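Local coordinates for protein involved in catabolism of external DNA (Legionella pneumophila subsp. pneumophila, PDB 2OO3), which probably methylates N6 of one adenine of 23S ribosomal RNA, with S-adenosyl-L-methionine as the methyl donor, at residues H20-T24 against Y99-F105; R25-Y29 against P246-E252; I66-W70 against Y83-K88; S217-I223 against G239-P245. All coordinates share one frame; numbering follows the deposited sequence.

Contact 1. Residues H20-T24 against Y99-F105; sequences HITLT and YPGSPYF
His20, on helix 14-30, and Tyr99, on strand 98-100, are joined by the one direct hydrogen bond of this contact. ND1 of His20 lies 2.7 Å from OH of Tyr99 in an almost straight bond (175°), and either group could be the donor. The two rings approach from opposite directions and meet rim to rim, their planes 30° apart. On the other side of the imidazole a water accepts from the backbone N of Ser102 and lies in the ring plane, weakly bonded to NE2 of His20 at 3.3 Å.

Aromatic packing covers one face of the imidazole. CE2 of Phe105 lies over it, 3.5 Å from CG of His20, the two planes inclined at 38°, while CB of His20 makes an off-centre CH-pi contact with the phenyl ring. The chi1 of His20 (-69°) sets CG opposite its own carbonyl carbon and carries the ring between Tyr99 and the start of helix 102-109.

Apolar contacts continue along the helix, where CD2 of Leu23 reaches CB of Ser102 at 3.6 Å and CG2 of Thr24 meets CD1 of Phe105. His20 and Ser102 are both predicted to bind S-adenosyl-L-methionine. With ND1 bonded and one face packed, the imidazole is held in a defined rotation at the probable cofactor site, close to the predicted proton acceptor Asp166.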
# COMPACT_ATOMS: atom_id res chain seq x y z
N HIS A 20 1.78 -3.87 1.40
CA HIS A 20 2.03 -3.54 2.81
C HIS A 20 3.51 -3.48 3.16
O HIS A 20 3.91 -2.66 3.95
CB HIS A 20 1.27 -4.48 3.73
CG HIS A 20 -0.22 -4.27 3.70
ND1 HIS A 20 -1.12 -5.29 3.94
CD2 HIS A 20 -0.97 -3.16 3.47
CE1 HIS A 20 -2.36 -4.81 3.87
NE2 HIS A 20 -2.29 -3.53 3.58
N ILE A 21 4.34 -4.33 2.54
CA ILE A 21 5.77 -4.22 2.76
C ILE A 21 6.24 -2.89 2.20
O ILE A 21 7.05 -2.20 2.86
CB ILE A 21 6.56 -5.38 2.08
CG1 ILE A 21 6.12 -6.70 2.70
CG2 ILE A 21 8.09 -5.14 2.23
CD1 ILE A 21 6.66 -7.96 1.97
N THR A 22 5.74 -2.54 1.00
CA THR A 22 6.02 -1.23 0.38
C THR A 22 5.67 -0.10 1.34
O THR A 22 6.50 0.78 1.60
CB THR A 22 5.29 -1.06 -0.95
OG1 THR A 22 5.80 -2.05 -1.87
CG2 THR A 22 5.55 0.33 -1.54
N LEU A 23 4.46 -0.11 1.87
CA LEU A 23 4.05 0.86 2.89
C LEU A 23 5.05 0.91 4.06
O LEU A 23 5.49 1.98 4.46
CB LEU A 23 2.64 0.52 3.41
CG LEU A 23 2.09 1.39 4.54
CD1 LEU A 23 2.06 2.90 4.20
CD2 LEU A 23 0.66 0.90 4.94
N THR A 24 5.43 -0.25 4.62
CA THR A 24 6.35 -0.25 5.76
C THR A 24 7.69 0.41 5.45
O THR A 24 8.26 1.09 6.31
CB THR A 24 6.56 -1.65 6.42
OG1 THR A 24 7.36 -2.49 5.59
CG2 THR A 24 5.20 -2.34 6.77
N TYR A 99 -5.00 -10.68 9.98
CA TYR A 99 -4.09 -9.91 9.14
C TYR A 99 -4.39 -8.40 9.29
O TYR A 99 -5.55 -8.00 9.21
CB TYR A 99 -4.21 -10.36 7.66
CG TYR A 99 -3.19 -9.70 6.75
CD1 TYR A 99 -1.87 -10.12 6.75
CD2 TYR A 99 -3.54 -8.62 5.94
CE1 TYR A 99 -0.93 -9.52 5.93
CE2 TYR A 99 -2.59 -7.98 5.14
CZ TYR A 99 -1.29 -8.46 5.14
OH TYR A 99 -0.33 -7.84 4.41
N PRO A 100 -3.34 -7.56 9.50
CA PRO A 100 -3.60 -6.12 9.65
C PRO A 100 -3.87 -5.43 8.32
O PRO A 100 -3.34 -5.83 7.28
CB PRO A 100 -2.31 -5.58 10.28
CG PRO A 100 -1.32 -6.69 10.31
CD PRO A 100 -1.91 -7.89 9.60
N GLY A 101 -4.71 -4.40 8.35
CA GLY A 101 -4.89 -3.58 7.16
C GLY A 101 -3.85 -2.48 7.22
O GLY A 101 -3.18 -2.33 8.24
N SER A 102 -3.72 -1.71 6.14
CA SER A 102 -2.75 -0.63 6.08
C SER A 102 -2.83 0.36 7.26
O SER A 102 -1.78 0.77 7.79
CB SER A 102 -2.80 0.07 4.69
OG SER A 102 -4.03 0.75 4.54
N PRO A 103 -4.04 0.70 7.73
CA PRO A 103 -4.04 1.61 8.91
C PRO A 103 -3.34 1.03 10.15
O PRO A 103 -2.71 1.77 10.87
CB PRO A 103 -5.55 1.77 9.21
CG PRO A 103 -6.22 1.52 7.94
CD PRO A 103 -5.43 0.37 7.33
N TYR A 104 -3.46 -0.29 10.37
CA TYR A 104 -2.79 -0.96 11.49
C TYR A 104 -1.27 -0.92 11.34
O TYR A 104 -0.55 -0.69 12.32
CB TYR A 104 -3.33 -2.40 11.65
CG TYR A 104 -3.02 -3.01 13.00
CD1 TYR A 104 -3.97 -2.96 14.03
CD2 TYR A 104 -1.82 -3.66 13.24
CE1 TYR A 104 -3.69 -3.49 15.31
CE2 TYR A 104 -1.54 -4.24 14.51
CZ TYR A 104 -2.48 -4.13 15.52
OH TYR A 104 -2.23 -4.69 16.76
N PHE A 105 -0.75 -1.10 10.13
CA PHE A 105 0.69 -0.85 9.91
C PHE A 105 1.08 0.61 10.22
O PHE A 105 2.11 0.87 10.91
CB PHE A 105 1.08 -1.23 8.46
CG PHE A 105 1.02 -2.73 8.19
CD1 PHE A 105 2.04 -3.58 8.64
CD2 PHE A 105 -0.04 -3.27 7.48
CE1 PHE A 105 1.98 -4.97 8.39
CE2 PHE A 105 -0.09 -4.66 7.21
CZ PHE A 105 0.91 -5.50 7.68
O HOH W 1 -5.47 -2.60 3.94

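Contact 2. Residues R25-Y29 against P246-E252; sequences RLLAY and PYTFPSE
Tyr29 and Pro246 have the most surface buried where helix 14-30 packs on the type II beta turn, Pro246 to Phe249, that leads into helix 249-263 of this Rossmann-like methyltransferase. CB of Pro246 stands over the middle of the Tyr29 ring, 3.3 Å from its centroid and 15° off the ring normal, in a CH-pi contact. With CG anti to the backbone N (chi1 178°), the Tyr29 ring is turned across the proline. The far end of the same ring reaches the next residue of the turn, with OH of Tyr29 3.5 Å from CB of Tyr247. CD of Pro246 faces the other way along the helix and meets CD2 of Leu26 at 3.5 Å, so this one pyrrolidine ring packs against residues on successive turns of the helix. The same Leu26 methyl lies over one face of the Phe249 ring, while CB of Arg25 comes to the edge of that ring.

Arg25 carries the polar side of the contact. Its chain bends at chi2 and chi3 and brings NE to 2.9 Å from OE1 of Glu252 in a salt bridge. The bond is far from straight (137°), and NE meets the oxygen from above the carboxylate plane. Arg25 is shared between two acids, since its NH1 pairs with Glu82 on helix 81-90; it thereby links three helices. Beside the phenol a water accepts from the backbone N of Tyr247, 3.0 Å away, and also bonds OH of Tyr29.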
# COMPACT_ATOMS: atom_id res chain seq x y z
N ARG A 25 8.17 0.25 4.21
CA ARG A 25 9.49 0.79 3.83
C ARG A 25 9.35 2.30 3.68
O ARG A 25 10.24 3.07 4.10
CB ARG A 25 10.00 0.15 2.52
CG ARG A 25 10.16 -1.38 2.63
CD ARG A 25 11.55 -1.84 3.10
NE ARG A 25 12.29 -0.97 4.01
CZ ARG A 25 12.45 -1.17 5.32
NH1 ARG A 25 11.89 -2.19 5.94
NH2 ARG A 25 13.15 -0.33 6.02
N LEU A 26 8.20 2.74 3.15
CA LEU A 26 7.95 4.18 3.00
C LEU A 26 7.86 4.86 4.36
O LEU A 26 8.44 5.92 4.56
CB LEU A 26 6.68 4.45 2.16
CG LEU A 26 6.80 3.96 0.69
CD1 LEU A 26 5.46 4.15 0.02
CD2 LEU A 26 7.92 4.76 -0.07
N LEU A 27 7.16 4.22 5.30
CA LEU A 27 6.99 4.74 6.67
C LEU A 27 8.32 4.79 7.42
O LEU A 27 8.63 5.79 8.05
CB LEU A 27 5.97 3.91 7.44
CG LEU A 27 4.51 4.05 6.95
CD1 LEU A 27 3.69 2.98 7.64
CD2 LEU A 27 3.92 5.41 7.23
N ALA A 28 9.10 3.72 7.29
CA ALA A 28 10.44 3.63 7.87
C ALA A 28 11.34 4.75 7.37
O ALA A 28 12.14 5.28 8.16
CB ALA A 28 11.09 2.27 7.58
N TYR A 29 11.21 5.13 6.10
CA TYR A 29 12.07 6.21 5.57
C TYR A 29 11.65 7.56 6.08
O TYR A 29 12.48 8.36 6.56
CB TYR A 29 12.02 6.28 4.06
CG TYR A 29 12.86 7.43 3.50
CD1 TYR A 29 14.24 7.29 3.38
CD2 TYR A 29 12.26 8.63 3.07
CE1 TYR A 29 15.03 8.32 2.84
CE2 TYR A 29 13.03 9.67 2.53
CZ TYR A 29 14.42 9.50 2.40
OH TYR A 29 15.22 10.51 1.87
N PRO A 246 11.53 7.65 -1.90
CA PRO A 246 12.69 7.92 -1.07
C PRO A 246 13.97 7.45 -1.69
O PRO A 246 13.99 6.49 -2.51
CB PRO A 246 12.43 7.12 0.19
CG PRO A 246 10.89 6.91 0.20
CD PRO A 246 10.63 6.67 -1.26
N TYR A 247 15.01 8.20 -1.35
CA TYR A 247 16.38 7.76 -1.33
C TYR A 247 16.55 6.31 -0.86
O TYR A 247 16.24 5.95 0.31
CB TYR A 247 17.17 8.67 -0.36
CG TYR A 247 18.67 8.59 -0.53
CD1 TYR A 247 19.26 8.79 -1.79
CD2 TYR A 247 19.51 8.31 0.56
CE1 TYR A 247 20.66 8.72 -1.96
CE2 TYR A 247 20.89 8.23 0.41
CZ TYR A 247 21.46 8.44 -0.85
OH TYR A 247 22.83 8.38 -0.99
N THR A 248 17.06 5.51 -1.78
CA THR A 248 17.42 4.11 -1.56
C THR A 248 16.25 3.13 -1.74
O THR A 248 16.45 1.92 -1.71
CB THR A 248 18.12 3.84 -0.19
OG1 THR A 248 17.14 3.88 0.86
CG2 THR A 248 19.26 4.86 0.08
N PHE A 249 15.04 3.65 -1.94
CA PHE A 249 13.86 2.78 -2.05
C PHE A 249 13.91 1.84 -3.27
O PHE A 249 13.57 0.68 -3.15
CB PHE A 249 12.56 3.63 -2.08
CG PHE A 249 11.32 2.82 -2.30
CD1 PHE A 249 10.70 2.17 -1.24
CD2 PHE A 249 10.80 2.68 -3.58
CE1 PHE A 249 9.55 1.41 -1.45
CE2 PHE A 249 9.67 1.92 -3.81
CZ PHE A 249 9.04 1.26 -2.74
N PRO A 250 14.28 2.35 -4.48
CA PRO A 250 14.43 1.45 -5.62
C PRO A 250 15.29 0.21 -5.36
O PRO A 250 14.86 -0.88 -5.71
CB PRO A 250 15.02 2.36 -6.72
CG PRO A 250 14.36 3.67 -6.46
CD PRO A 250 14.45 3.76 -4.91
N SER A 251 16.45 0.34 -4.72
CA SER A 251 17.24 -0.85 -4.46
C SER A 251 16.70 -1.70 -3.32
O SER A 251 16.79 -2.93 -3.40
CB SER A 251 18.74 -0.53 -4.26
OG SER A 251 18.90 0.38 -3.19
N GLU A 252 16.14 -1.11 -2.26
CA GLU A 252 15.48 -1.94 -1.25
C GLU A 252 14.36 -2.75 -1.86
O GLU A 252 14.25 -3.93 -1.60
CB GLU A 252 14.86 -1.11 -0.12
CG GLU A 252 15.87 -0.37 0.74
CD GLU A 252 15.28 0.14 2.04
OE1 GLU A 252 14.04 0.32 2.11
OE2 GLU A 252 16.07 0.37 2.97
O HOH W 2 13.02 3.49 2.03
O HOH W 3 14.51 11.01 -0.44

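Contact 3. Residues I66-W70 against Y83-K88; sequences INPVW and YISVIK
The indole of Trp70 runs its six-membered ring up to helix 81-90, with the carbonyl O of Ile84 at its edge, 4.0 Å from CZ3. CG2 of Ile87 approaches this ring obliquely, 3.6 Å from CE3, and CH2 reaches the backbone at CA of Lys88, also 3.6 Å away. The second flat group, the Tyr83 ring, has CD1 of Ile87 from its own helix over one face, offset toward the rim. From across the contact CD1 of Ile66 comes obliquely to its phenol end, 3.7 Å from CE2.

Between the two aromatic rings the CD1 methyls of Ile66 and Ile87 touch at 3.7 Å. Ile87 thus bridges both rings, its CG2 branch toward the indole and its CG1 branch toward the phenol. In Trp70 the first torsion (173°) points CG opposite the backbone N, which swings the indole out across the gap between the helices; the axes of segments 66-70 and 83-88 approach no closer than 11.9 Å and cross at -102°. Val69 adds a looser contact with Ile84.

The interface is therefore apolar packing, and the polar tips of its aromatic residues are satisfied elsewhere: NE1 of Trp70 donates to the carbonyl O of Ser94, and OH of Tyr83 bonds OH of Tyr99. Helix 66-71 thus meets helix 81-90 through van der Waals contacts, while the phenol of Tyr83 extends toward His20 at the probable cofactor site.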
# COMPACT_ATOMS: atom_id res chain seq x y z
N ILE A 66 0.42 -13.94 2.38
CA ILE A 66 1.12 -13.87 3.64
C ILE A 66 1.56 -15.24 4.21
O ILE A 66 2.63 -15.34 4.81
CB ILE A 66 0.34 -13.05 4.71
CG1 ILE A 66 1.15 -12.89 6.01
CG2 ILE A 66 -1.00 -13.70 5.06
CD1 ILE A 66 2.56 -12.32 5.81
N ASN A 67 0.74 -16.29 4.07
CA ASN A 67 1.07 -17.50 4.82
C ASN A 67 2.48 -18.10 4.56
O ASN A 67 3.18 -18.44 5.52
CB ASN A 67 -0.04 -18.56 4.73
CG ASN A 67 -0.10 -19.44 5.97
OD1 ASN A 67 0.10 -18.96 7.10
ND2 ASN A 67 -0.37 -20.73 5.77
N PRO A 68 2.88 -18.27 3.28
CA PRO A 68 4.25 -18.79 3.03
C PRO A 68 5.36 -17.87 3.56
O PRO A 68 6.42 -18.33 4.01
CB PRO A 68 4.35 -18.88 1.49
CG PRO A 68 2.90 -18.89 1.01
CD PRO A 68 2.13 -18.06 2.02
N VAL A 69 5.09 -16.57 3.53
CA VAL A 69 6.06 -15.56 3.95
C VAL A 69 6.16 -15.65 5.47
O VAL A 69 7.28 -15.69 6.03
CB VAL A 69 5.64 -14.12 3.44
CG1 VAL A 69 6.51 -13.05 4.04
CG2 VAL A 69 5.74 -14.04 1.92
N TRP A 70 5.00 -15.70 6.12
CA TRP A 70 4.91 -15.78 7.57
C TRP A 70 5.53 -17.07 8.11
O TRP A 70 6.30 -17.03 9.08
CB TRP A 70 3.45 -15.73 8.02
CG TRP A 70 3.23 -16.00 9.52
CD1 TRP A 70 2.66 -17.13 10.08
CD2 TRP A 70 3.53 -15.11 10.63
NE1 TRP A 70 2.61 -16.99 11.45
CE2 TRP A 70 3.13 -15.78 11.82
CE3 TRP A 70 4.11 -13.83 10.73
CZ2 TRP A 70 3.26 -15.19 13.09
CZ3 TRP A 70 4.25 -13.25 12.01
CH2 TRP A 70 3.82 -13.94 13.17
N TYR A 83 7.42 -5.20 8.71
CA TYR A 83 6.20 -5.87 8.25
C TYR A 83 5.84 -7.06 9.14
O TYR A 83 4.73 -7.16 9.63
CB TYR A 83 6.41 -6.35 6.80
CG TYR A 83 5.23 -7.10 6.17
CD1 TYR A 83 4.00 -6.44 5.93
CD2 TYR A 83 5.36 -8.41 5.76
CE1 TYR A 83 2.92 -7.11 5.34
CE2 TYR A 83 4.28 -9.10 5.17
CZ TYR A 83 3.08 -8.43 4.94
OH TYR A 83 2.02 -9.10 4.34
N ILE A 84 6.78 -7.98 9.30
CA ILE A 84 6.60 -9.13 10.16
C ILE A 84 6.26 -8.76 11.60
O ILE A 84 5.44 -9.42 12.22
CB ILE A 84 7.85 -10.09 10.09
CG1 ILE A 84 7.98 -10.70 8.66
CG2 ILE A 84 7.75 -11.25 11.11
CD1 ILE A 84 6.78 -11.57 8.20
N SER A 85 6.92 -7.75 12.16
CA SER A 85 6.71 -7.42 13.58
C SER A 85 5.26 -7.01 13.81
O SER A 85 4.70 -7.35 14.83
CB SER A 85 7.64 -6.32 14.08
OG SER A 85 7.24 -5.08 13.55
N VAL A 86 4.66 -6.30 12.85
CA VAL A 86 3.24 -5.92 13.00
C VAL A 86 2.29 -7.14 12.96
O VAL A 86 1.30 -7.22 13.72
CB VAL A 86 2.83 -4.84 11.96
CG1 VAL A 86 1.34 -4.51 12.05
CG2 VAL A 86 3.64 -3.58 12.16
N ILE A 87 2.58 -8.07 12.05
CA ILE A 87 1.78 -9.29 11.94
C ILE A 87 1.94 -10.14 13.21
O ILE A 87 0.97 -10.75 13.70
CB ILE A 87 2.19 -10.08 10.68
CG1 ILE A 87 1.81 -9.26 9.43
CG2 ILE A 87 1.46 -11.45 10.59
CD1 ILE A 87 2.65 -9.59 8.34
N LYS A 88 3.16 -10.17 13.74
CA LYS A 88 3.42 -10.83 15.03
C LYS A 88 2.57 -10.19 16.13
O LYS A 88 1.94 -10.90 16.92
CB LYS A 88 4.91 -10.71 15.38
CG LYS A 88 5.34 -11.61 16.54
CD LYS A 88 6.91 -11.68 16.65
CE LYS A 88 7.57 -12.42 15.48
NZ LYS A 88 9.11 -12.36 15.58

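Contact 4. Residues S217-I223 against G239-P245; sequences SSKSVRI and GLWIINP. With SO4 (sulfate ion), chain C.
Strands 220-226 and 237-243 pair as an antiparallel beta hairpin within the large mixed sheet, with paired backbone bonds between Val221 and Ile242 and between Ile223 and Leu240, as in N of Ile242 to O of Val221 (2.8 Å, 169°). Beyond the regular ladder N of Asn244 donates to O of Lys219, an inverse gamma-turn centre, and extends the pairing past the strand end.

On one face of the sheet Trp241 lies across its neighbours on the opposite strand. NE1 is 3.6 Å from CB of Ser220, and the other end of the indole rests against CB and CD of Arg222, whose guanidinium plane is inclined 22° to the ring. That guanidinium is held by Glu224 and, on strand 270-275, Glu274. Helix 203-216 packs on this face through Leu210 and Met213.

The other face carries Val221, Ile223, Leu240 and Ile242, and is covered by helix 249-263. CD1 of Ile223 meets CD1 of Leu240 at 3.9 Å, and CG1 of Val221 reaches CB of Pro245 at 3.6 Å.

At the open end of the hairpin a sulfate, probably from the crystallisation liquor, takes bonds at O1 from OG of Ser217 and NZ of Lys219 and at O4 from N and OG of Ser218, with Lys278 NZ as a further partner. OG of Ser217 also accepts from N of Lys219 in an ST turn. One water joins this site to the second strand, lying 2.6 Å from NZ of Lys219 and donating to OD1 of Asn244 at 2.9 Å.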
# COMPACT_ATOMS: atom_id res chain seq x y z
N SER A 217 4.34 13.25 -13.18
CA SER A 217 5.67 13.53 -12.72
C SER A 217 6.63 12.47 -13.20
O SER A 217 6.29 11.29 -13.31
CB SER A 217 5.70 13.60 -11.17
OG SER A 217 7.02 13.81 -10.72
N SER A 218 7.84 12.91 -13.50
CA SER A 218 8.93 12.04 -13.90
C SER A 218 9.77 11.61 -12.69
O SER A 218 10.71 10.80 -12.83
CB SER A 218 9.83 12.81 -14.85
OG SER A 218 10.18 14.02 -14.20
N LYS A 219 9.47 12.15 -11.51
CA LYS A 219 10.22 11.68 -10.33
C LYS A 219 9.38 10.55 -9.75
O LYS A 219 8.64 10.73 -8.76
CB LYS A 219 10.39 12.78 -9.27
CG LYS A 219 11.27 13.96 -9.69
CD LYS A 219 11.52 14.86 -8.46
CE LYS A 219 11.32 16.32 -8.79
NZ LYS A 219 9.87 16.69 -8.81
N SER A 220 9.47 9.39 -10.39
CA SER A 220 8.50 8.32 -10.13
C SER A 220 9.20 6.96 -10.19
O SER A 220 10.26 6.82 -10.82
CB SER A 220 7.41 8.37 -11.21
OG SER A 220 7.97 8.04 -12.48
N VAL A 221 8.63 5.97 -9.51
CA VAL A 221 9.05 4.60 -9.71
C VAL A 221 7.80 3.74 -9.81
O VAL A 221 6.78 3.99 -9.12
CB VAL A 221 10.10 4.11 -8.65
CG1 VAL A 221 9.51 4.09 -7.21
CG2 VAL A 221 10.61 2.73 -9.00
N ARG A 222 7.85 2.77 -10.71
CA ARG A 222 6.78 1.82 -10.86
C ARG A 222 7.34 0.46 -10.48
O ARG A 222 8.43 0.12 -10.94
CB ARG A 222 6.30 1.82 -12.32
CG ARG A 222 5.73 0.48 -12.72
CD ARG A 222 4.84 0.56 -13.91
NE ARG A 222 5.54 0.62 -15.17
CZ ARG A 222 5.29 -0.19 -16.22
NH1 ARG A 222 4.37 -1.16 -16.16
NH2 ARG A 222 5.97 -0.02 -17.34
N ILE A 223 6.66 -0.27 -9.60
CA ILE A 223 7.06 -1.62 -9.26
C ILE A 223 5.90 -2.58 -9.56
O ILE A 223 4.72 -2.22 -9.40
CB ILE A 223 7.55 -1.71 -7.80
CG1 ILE A 223 6.38 -1.45 -6.84
CG2 ILE A 223 8.70 -0.69 -7.58
CD1 ILE A 223 6.72 -1.75 -5.34
N GLY A 239 0.76 -3.85 -9.06
CA GLY A 239 1.91 -2.94 -8.97
C GLY A 239 1.66 -1.78 -8.07
O GLY A 239 0.54 -1.61 -7.55
N LEU A 240 2.71 -1.00 -7.83
CA LEU A 240 2.54 0.32 -7.18
C LEU A 240 3.31 1.40 -7.95
O LEU A 240 4.38 1.14 -8.50
CB LEU A 240 2.92 0.31 -5.68
CG LEU A 240 2.10 -0.68 -4.82
CD1 LEU A 240 2.90 -1.97 -4.53
CD2 LEU A 240 1.70 -0.05 -3.51
N TRP A 241 2.72 2.58 -8.01
CA TRP A 241 3.30 3.73 -8.66
C TRP A 241 3.59 4.75 -7.55
O TRP A 241 2.68 5.11 -6.80
CB TRP A 241 2.33 4.31 -9.70
CG TRP A 241 2.99 5.42 -10.49
CD1 TRP A 241 3.27 6.68 -10.06
CD2 TRP A 241 3.48 5.33 -11.82
NE1 TRP A 241 3.90 7.40 -11.06
CE2 TRP A 241 4.04 6.58 -12.15
CE3 TRP A 241 3.49 4.30 -12.79
CZ2 TRP A 241 4.62 6.85 -13.41
CZ3 TRP A 241 4.07 4.57 -14.06
CH2 TRP A 241 4.64 5.83 -14.33
N ILE A 242 4.85 5.16 -7.43
CA ILE A 242 5.24 6.06 -6.34
C ILE A 242 5.82 7.32 -6.94
O ILE A 242 6.70 7.25 -7.80
CB ILE A 242 6.26 5.39 -5.34
CG1 ILE A 242 5.62 4.14 -4.70
CG2 ILE A 242 6.66 6.38 -4.24
CD1 ILE A 242 6.56 3.16 -4.10
N ILE A 243 5.26 8.45 -6.54
CA ILE A 243 5.79 9.77 -6.88
C ILE A 243 6.59 10.29 -5.69
O ILE A 243 6.14 10.23 -4.55
CB ILE A 243 4.68 10.76 -7.20
CG1 ILE A 243 3.85 10.22 -8.40
CG2 ILE A 243 5.25 12.18 -7.52
CD1 ILE A 243 2.51 11.00 -8.66
N ASN A 244 7.78 10.80 -5.99
CA ASN A 244 8.76 11.23 -5.00
C ASN A 244 9.23 10.09 -4.11
O ASN A 244 9.22 10.20 -2.88
CB ASN A 244 8.18 12.42 -4.21
CG ASN A 244 7.98 13.64 -5.12
OD1 ASN A 244 8.79 13.90 -6.02
ND2 ASN A 244 6.90 14.37 -4.90
N PRO A 245 9.65 8.97 -4.73
CA PRO A 245 10.06 7.89 -3.85
C PRO A 245 11.36 8.24 -3.09
O PRO A 245 12.18 9.06 -3.58
CB PRO A 245 10.30 6.72 -4.81
CG PRO A 245 10.69 7.39 -6.12
CD PRO A 245 9.79 8.62 -6.16
S SO4 C . 8.56 16.68 -12.52
O1 SO4 C . 8.71 15.82 -11.35
O2 SO4 C . 7.34 17.47 -12.35
O3 SO4 C . 9.72 17.56 -12.60
O4 SO4 C . 8.43 15.90 -13.74
O HOH W 4 4.15 10.05 -11.97
O HOH W 5 7.73 15.20 -8.38

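In the fold
Helix 14-30 supplies a segment to contacts 1 and 2: its earlier turns enter the buried, probable cofactor site in contact 1, and its later turns reach a partly exposed region in contact 2, where a salt bridge appears. Contact 3 is buried but farther from the chain centre, and is purely apolar; Tyr83 ties it to contact 1 through Tyr99 and Phe105. Contact 4, also buried, differs in being held by backbone bonds within the main sheet, with the sulfate at one end and the salt-bridged Arg222 farther along. Phe249 of contact 2 packs on Ile242 of contact 4, and Thr22 touches both, whereas contacts 3 and 4 lie on opposite sides of the chain's centre.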